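Putative uncharacterized protein from Bacteroides vulgatus probably binds glycans, perhaps mucin O-glycans, at the outer membrane as a SusD-like lipoprotein with a TPR-like helical fold. Local coordinates of one contact, PDB 4F7A (chain A, 1.85 Å), residues A334-F339 and T425-A430, beside the matching contact of the related SusD homolog from Bacteroides ovatus, PDB 4F53 (chain B, 2.25 Å), residues A337-F342 and T432-A437. Structure 2 is superposed on structure 1 by the backbone atoms of these residues (RMSD 0.28 Å); each is numbered along its deposited sequence.

Structure 1 (4F7A); sequences AAETWF and TQKWIA.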
loop_
_atom_site.group_PDB
_atom_site.type_symbol
_atom_site.label_atom_id
_atom_site.label_comp_id
_atom_site.label_asym_id
_atom_site.label_seq_id
_atom_site.Cartn_x
_atom_site.Cartn_y
_atom_site.Cartn_z
ATOM N N ALA A 334 8.391 8.685 5.295
ATOM C CA ALA A 334 8.737 9.110 6.625
ATOM C C ALA A 334 7.483 9.266 7.507
ATOM O O ALA A 334 7.460 8.836 8.665
ATOM C CB ALA A 334 9.499 10.448 6.524
ATOM N N ALA A 335 6.433 9.875 6.968
ATOM C CA ALA A 335 5.206 10.084 7.747
ATOM C C ALA A 335 4.657 8.731 8.219
ATOM O O ALA A 335 4.396 8.543 9.411
ATOM C CB ALA A 335 4.131 10.867 6.917
ATOM N N GLU A 336 4.506 7.788 7.299
ATOM C CA GLU A 336 4.066 6.426 7.660
ATOM C C GLU A 336 4.964 5.842 8.752
ATOM O O GLU A 336 4.493 5.221 9.696
ATOM C CB GLU A 336 4.068 5.503 6.427
ATOM C CG GLU A 336 3.762 4.056 6.812
ATOM C CD GLU A 336 3.963 3.031 5.721
ATOM O OE1 GLU A 336 4.222 3.408 4.556
ATOM O OE2 GLU A 336 3.845 1.829 6.055
ATOM N N THR A 337 6.263 6.027 8.615
ATOM C CA THR A 337 7.206 5.468 9.579
ATOM C C THR A 337 6.959 6.047 10.999
ATOM O O THR A 337 6.972 5.319 11.993
ATOM C CB THR A 337 8.665 5.631 9.091
ATOM O OG1 THR A 337 8.794 5.009 7.794
ATOM C CG2 THR A 337 9.652 4.973 10.073
ATOM N N TRP A 338 6.692 7.340 11.084
ATOM C CA TRP A 338 6.329 7.956 12.369
ATOM C C TRP A 338 5.019 7.375 12.948
ATOM O O TRP A 338 4.908 7.175 14.161
ATOM C CB TRP A 338 6.229 9.472 12.245
ATOM C CG TRP A 338 7.569 10.175 12.230
ATOM C CD1 TRP A 338 8.128 10.817 11.187
ATOM C CD2 TRP A 338 8.512 10.262 13.305
ATOM N NE1 TRP A 338 9.360 11.305 11.530
ATOM C CE2 TRP A 338 9.617 10.982 12.832
ATOM C CE3 TRP A 338 8.533 9.793 14.620
ATOM C CZ2 TRP A 338 10.731 11.263 13.634
ATOM C CZ3 TRP A 338 9.617 10.094 15.422
ATOM C CH2 TRP A 338 10.695 10.822 14.932
ATOM N N PHE A 339 4.033 7.124 12.097
ATOM C CA PHE A 339 2.765 6.543 12.566
ATOM C C PHE A 339 2.954 5.082 13.009
ATOM O O PHE A 339 2.267 4.606 13.903
ATOM C CB PHE A 339 1.678 6.660 11.498
ATOM C CG PHE A 339 1.223 8.070 11.238
ATOM C CD1 PHE A 339 0.689 8.833 12.258
ATOM C CD2 PHE A 339 1.347 8.640 9.987
ATOM C CE1 PHE A 339 0.273 10.143 12.029
ATOM C CE2 PHE A 339 0.911 9.938 9.736
ATOM C CZ PHE A 339 0.385 10.694 10.760
ATOM N N THR A 425 -5.893 6.454 10.903
ATOM C CA THR A 425 -6.611 7.367 10.000
ATOM C C THR A 425 -5.652 8.401 9.416
ATOM O O THR A 425 -5.658 8.662 8.202
ATOM C CB THR A 425 -7.808 8.029 10.721
ATOM O OG1 THR A 425 -8.735 7.006 11.114
ATOM C CG2 THR A 425 -8.536 9.053 9.822
ATOM N N GLN A 426 -4.804 8.979 10.271
ATOM C CA GLN A 426 -3.795 9.925 9.791
ATOM C C GLN A 426 -2.735 9.254 8.921
ATOM O O GLN A 426 -2.294 9.834 7.922
ATOM C CB GLN A 426 -3.157 10.700 10.947
ATOM C CG GLN A 426 -4.082 11.741 11.590
ATOM C CD GLN A 426 -4.469 12.893 10.644
ATOM O OE1 GLN A 426 -3.676 13.326 9.807
ATOM N NE2 GLN A 426 -5.695 13.380 10.783
ATOM N N LYS A 427 -2.383 8.011 9.240
ATOM C CA LYS A 427 -1.458 7.265 8.390
ATOM C C LYS A 427 -2.085 7.066 7.011
ATOM O O LYS A 427 -1.406 7.143 5.984
ATOM C CB LYS A 427 -1.082 5.928 9.017
ATOM C CG LYS A 427 0.019 5.153 8.279
ATOM C CD LYS A 427 0.542 3.947 9.068
ATOM C CE LYS A 427 -0.476 2.850 9.211
ATOM N NZ LYS A 427 0.130 1.624 9.762
ATOM N N TRP A 428 -3.383 6.768 6.989
ATOM C CA TRP A 428 -4.118 6.567 5.720
ATOM C C TRP A 428 -4.108 7.843 4.869
ATOM O O TRP A 428 -3.860 7.797 3.649
ATOM C CB TRP A 428 -5.516 6.091 6.059
ATOM C CG TRP A 428 -6.516 5.876 4.968
ATOM C CD1 TRP A 428 -6.728 4.727 4.250
ATOM C CD2 TRP A 428 -7.547 6.781 4.591
ATOM N NE1 TRP A 428 -7.815 4.890 3.413
ATOM C CE2 TRP A 428 -8.339 6.138 3.611
ATOM C CE3 TRP A 428 -7.891 8.069 4.989
ATOM C CZ2 TRP A 428 -9.422 6.755 3.020
ATOM C CZ3 TRP A 428 -8.987 8.675 4.408
ATOM C CH2 TRP A 428 -9.738 8.017 3.434
ATOM N N ILE A 429 -4.330 8.991 5.489
ATOM C CA ILE A 429 -4.183 10.246 4.739
ATOM C C ILE A 429 -2.744 10.370 4.191
ATOM O O ILE A 429 -2.544 10.716 3.015
ATOM C CB ILE A 429 -4.561 11.514 5.557
ATOM C CG1 ILE A 429 -6.004 11.453 6.065
ATOM C CG2 ILE A 429 -4.385 12.760 4.685
ATOM C CD1 ILE A 429 -6.359 12.540 7.176
ATOM N N ALA A 430 -1.766 10.019 5.021
ATOM C CA ALA A 430 -0.354 10.208 4.722
ATOM C C ALA A 430 0.212 9.225 3.711
ATOM O O ALA A 430 1.206 9.539 3.062
ATOM C CB ALA A 430 0.477 10.142 6.030
HETATM O O HOH W 1 1.732 1.119 7.565
HETATM O O HOH W 2 0.710 2.357 12.535
#
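With CG of Phe-339 turned anti to its carbonyl carbon (chi1 -69°) and CG of Lys-427 anti to its backbone N (chi1 -173°), ring and lysine chain run alongside each other, pointing opposite ways. The ring lays one face over the backbone of Gln-426 and Lys-427, its CD2 3.5 Å from CA of Lys-427. Its far end, CZ, meets CB of Gln-426 at 3.5 Å, and CE2 reaches CB of Ala-430. One turn earlier in the helix the contact closes methyl to methyl, CB of Ala-335 lying 3.8 Å from CB of Ala-430. The extended Glu-336 meets CD of Lys-427 through CG. Water 1 joins its OE2 to Lys-427 NZ, and water 2 joins NZ to Phe-339 O. Arg-206 and Glu-441 form salt bridges with Glu-336 and Lys-427, respectively, so both buried charges are paired. The contact is an antiparallel helix pair (168°) joining helices 334-346 and 416-431 inside the TPR-like helical SusD fold; helix 356-371 also touches Phe-339 and Gln-426.

Structure 1 against structure 2
The sharpest difference is a hydroxyl between the helices: Ser-338(B) stands where structure 1 has Ala-335(A), and its OG has no counterpart in the alanine. The CB atoms coincide within the error, and the touch on the facing alanine is kept, CB to CB, at Ala-430(A) and Ala-437(B). The serine oxygen has polar partners of its own: OG of Ser-338(B) hydrogen-bonds to Glu-372(B) and accepts a bond from water 3, which is modelled in structure 2 alone. Phe-339(A), Gln-426(A) and Lys-427(A) and their counterparts keep their place within the error, and both waters on the lysine amine recur. On parts of the first helix segment that do not touch the other segment, Thr-337(A) is matched by Val-340(B), a near-isosteric exchange with CG2 of Val-340(B) and OG1 of Thr-337(A) 0.7 Å apart, methyl against hydroxyl. At Trp-338(A) the whole indole has no counterpart in Ala-341(B), while the CB atoms coincide within the error.

Structure 2 (4F53); sequences ASEVAF and TQKWIA.
CG of Phe-342 stands anti to its carbonyl carbon (chi1 -70°) and CG of Lys-434 anti to its backbone N (chi1 -174°), which lets ring and lysine chain run alongside each other, pointing opposite ways. One ring face lies over the backbone of Gln-433 and Lys-434, with CD2 3.5 Å from CA of Lys-434. CZ meets CB of Gln-433 at 3.7 Å, and CE2 reaches CB of Ala-437. One turn earlier in the helix, CB of Ser-338 lies 4.3 Å from CB of Ala-437, and OG of Ser-338 is 3.6 Å from that CB. This buried OG hydrogen-bonds to Glu-372 and accepts a bond from water 3, 3.0 Å from OG of Ser-338; the same water gives a weak bond to Lys-434 O. The extended Glu-339 meets CD of Lys-434 through CG. Water 4 joins its OE2 to Lys-434 NZ; water 5 accepts from NZ and gives a weak bond to Phe-342 O. Arg-203 forms a salt bridge with Glu-339 and Glu-448 one with Lys-434, both from outside the antiparallel pair (174°).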
loop_
_atom_site.group_PDB
_atom_site.type_symbol
_atom_site.label_atom_id
_atom_site.label_comp_id
_atom_site.label_asym_id
_atom_site.label_seq_id
_atom_site.Cartn_x
_atom_site.Cartn_y
_atom_site.Cartn_z
ATOM N N ALA B 337 8.328 8.736 4.931
ATOM C CA ALA B 337 8.851 8.886 6.306
ATOM C C ALA B 337 7.695 9.094 7.282
ATOM O O ALA B 337 7.785 8.621 8.394
ATOM C CB ALA B 337 9.834 10.062 6.392
ATOM N N SER B 338 6.598 9.756 6.862
ATOM C CA SER B 338 5.428 9.957 7.727
ATOM C C SER B 338 4.824 8.599 8.185
ATOM O O SER B 338 4.391 8.500 9.331
ATOM C CB SER B 338 4.377 10.831 7.044
ATOM O OG SER B 338 3.832 10.158 5.926
ATOM N N GLU B 339 4.883 7.545 7.336
ATOM C CA GLU B 339 4.405 6.177 7.669
ATOM C C GLU B 339 5.185 5.606 8.887
ATOM O O GLU B 339 4.580 5.052 9.791
ATOM C CB GLU B 339 4.545 5.242 6.449
ATOM C CG GLU B 339 4.054 3.816 6.699
ATOM C CD GLU B 339 4.409 2.749 5.674
ATOM O OE1 GLU B 339 4.430 3.041 4.453
ATOM O OE2 GLU B 339 4.623 1.593 6.098
ATOM N N VAL B 340 6.498 5.837 8.931
ATOM C CA VAL B 340 7.395 5.390 9.988
ATOM C C VAL B 340 7.039 6.070 11.313
ATOM O O VAL B 340 7.004 5.408 12.348
ATOM C CB VAL B 340 8.878 5.634 9.579
ATOM C CG1 VAL B 340 9.825 5.335 10.739
ATOM C CG2 VAL B 340 9.235 4.800 8.344
ATOM N N ALA B 341 6.738 7.374 11.280
ATOM C CA ALA B 341 6.333 8.083 12.492
ATOM C C ALA B 341 4.988 7.506 13.034
ATOM O O ALA B 341 4.852 7.292 14.249
ATOM C CB ALA B 341 6.236 9.574 12.228
ATOM N N PHE B 342 4.055 7.161 12.137
ATOM C CA PHE B 342 2.771 6.564 12.526
ATOM C C PHE B 342 2.947 5.125 13.011
ATOM O O PHE B 342 2.244 4.706 13.930
ATOM C CB PHE B 342 1.740 6.648 11.395
ATOM C CG PHE B 342 1.263 8.065 11.156
ATOM C CD1 PHE B 342 0.576 8.765 12.151
ATOM C CD2 PHE B 342 1.431 8.676 9.909
ATOM C CE1 PHE B 342 0.114 10.063 11.916
ATOM C CE2 PHE B 342 0.940 9.964 9.675
ATOM C CZ PHE B 342 0.274 10.637 10.675
ATOM N N THR B 432 -5.983 6.322 10.759
ATOM C CA THR B 432 -6.712 7.229 9.860
ATOM C C THR B 432 -5.750 8.293 9.341
ATOM O O THR B 432 -5.761 8.593 8.154
ATOM C CB THR B 432 -7.938 7.834 10.573
ATOM O OG1 THR B 432 -8.788 6.752 10.946
ATOM C CG2 THR B 432 -8.712 8.836 9.692
ATOM N N GLN B 433 -4.912 8.852 10.236
ATOM C CA GLN B 433 -3.950 9.872 9.851
ATOM C C GLN B 433 -2.840 9.259 9.001
ATOM O O GLN B 433 -2.434 9.893 8.055
ATOM C CB GLN B 433 -3.418 10.643 11.062
ATOM C CG GLN B 433 -4.454 11.666 11.558
ATOM C CD GLN B 433 -4.807 12.746 10.562
ATOM O OE1 GLN B 433 -3.959 13.263 9.805
ATOM N NE2 GLN B 433 -6.053 13.166 10.598
ATOM N N LYS B 434 -2.420 8.011 9.264
ATOM C CA LYS B 434 -1.455 7.302 8.405
ATOM C C LYS B 434 -2.047 7.097 6.995
ATOM O O LYS B 434 -1.352 7.244 6.003
ATOM C CB LYS B 434 -1.064 5.946 9.026
ATOM C CG LYS B 434 0.056 5.236 8.252
ATOM C CD LYS B 434 0.698 4.111 9.048
ATOM C CE LYS B 434 0.084 2.772 8.810
ATOM N NZ LYS B 434 0.738 1.775 9.667
ATOM N N TRP B 435 -3.330 6.757 6.928
ATOM C CA TRP B 435 -4.074 6.522 5.686
ATOM C C TRP B 435 -4.120 7.810 4.816
ATOM O O TRP B 435 -3.814 7.722 3.628
ATOM C CB TRP B 435 -5.466 5.994 6.014
ATOM C CG TRP B 435 -6.352 5.744 4.831
ATOM C CD1 TRP B 435 -6.357 4.641 4.027
ATOM C CD2 TRP B 435 -7.442 6.571 4.391
ATOM N NE1 TRP B 435 -7.384 4.728 3.107
ATOM C CE2 TRP B 435 -8.085 5.891 3.328
ATOM C CE3 TRP B 435 -7.966 7.811 4.822
ATOM C CZ2 TRP B 435 -9.229 6.407 2.685
ATOM C CZ3 TRP B 435 -9.082 8.325 4.172
ATOM C CH2 TRP B 435 -9.719 7.611 3.135
ATOM N N ILE B 436 -4.450 8.978 5.400
ATOM C CA ILE B 436 -4.421 10.254 4.671
ATOM C C ILE B 436 -2.997 10.511 4.163
ATOM O O ILE B 436 -2.809 10.756 2.969
ATOM C CB ILE B 436 -4.931 11.465 5.520
ATOM C CG1 ILE B 436 -6.429 11.308 5.903
ATOM C CG2 ILE B 436 -4.700 12.789 4.767
ATOM C CD1 ILE B 436 -6.905 12.207 7.039
ATOM N N ALA B 437 -1.995 10.393 5.047
ATOM C CA ALA B 437 -0.604 10.653 4.695
ATOM C C ALA B 437 -0.029 9.677 3.640
ATOM O O ALA B 437 0.855 10.077 2.891
ATOM C CB ALA B 437 0.266 10.621 5.942
HETATM O O HOH W 3 2.021 7.805 6.081
HETATM O O HOH W 4 2.378 0.671 7.603
HETATM O O HOH W 5 0.864 2.415 12.283
#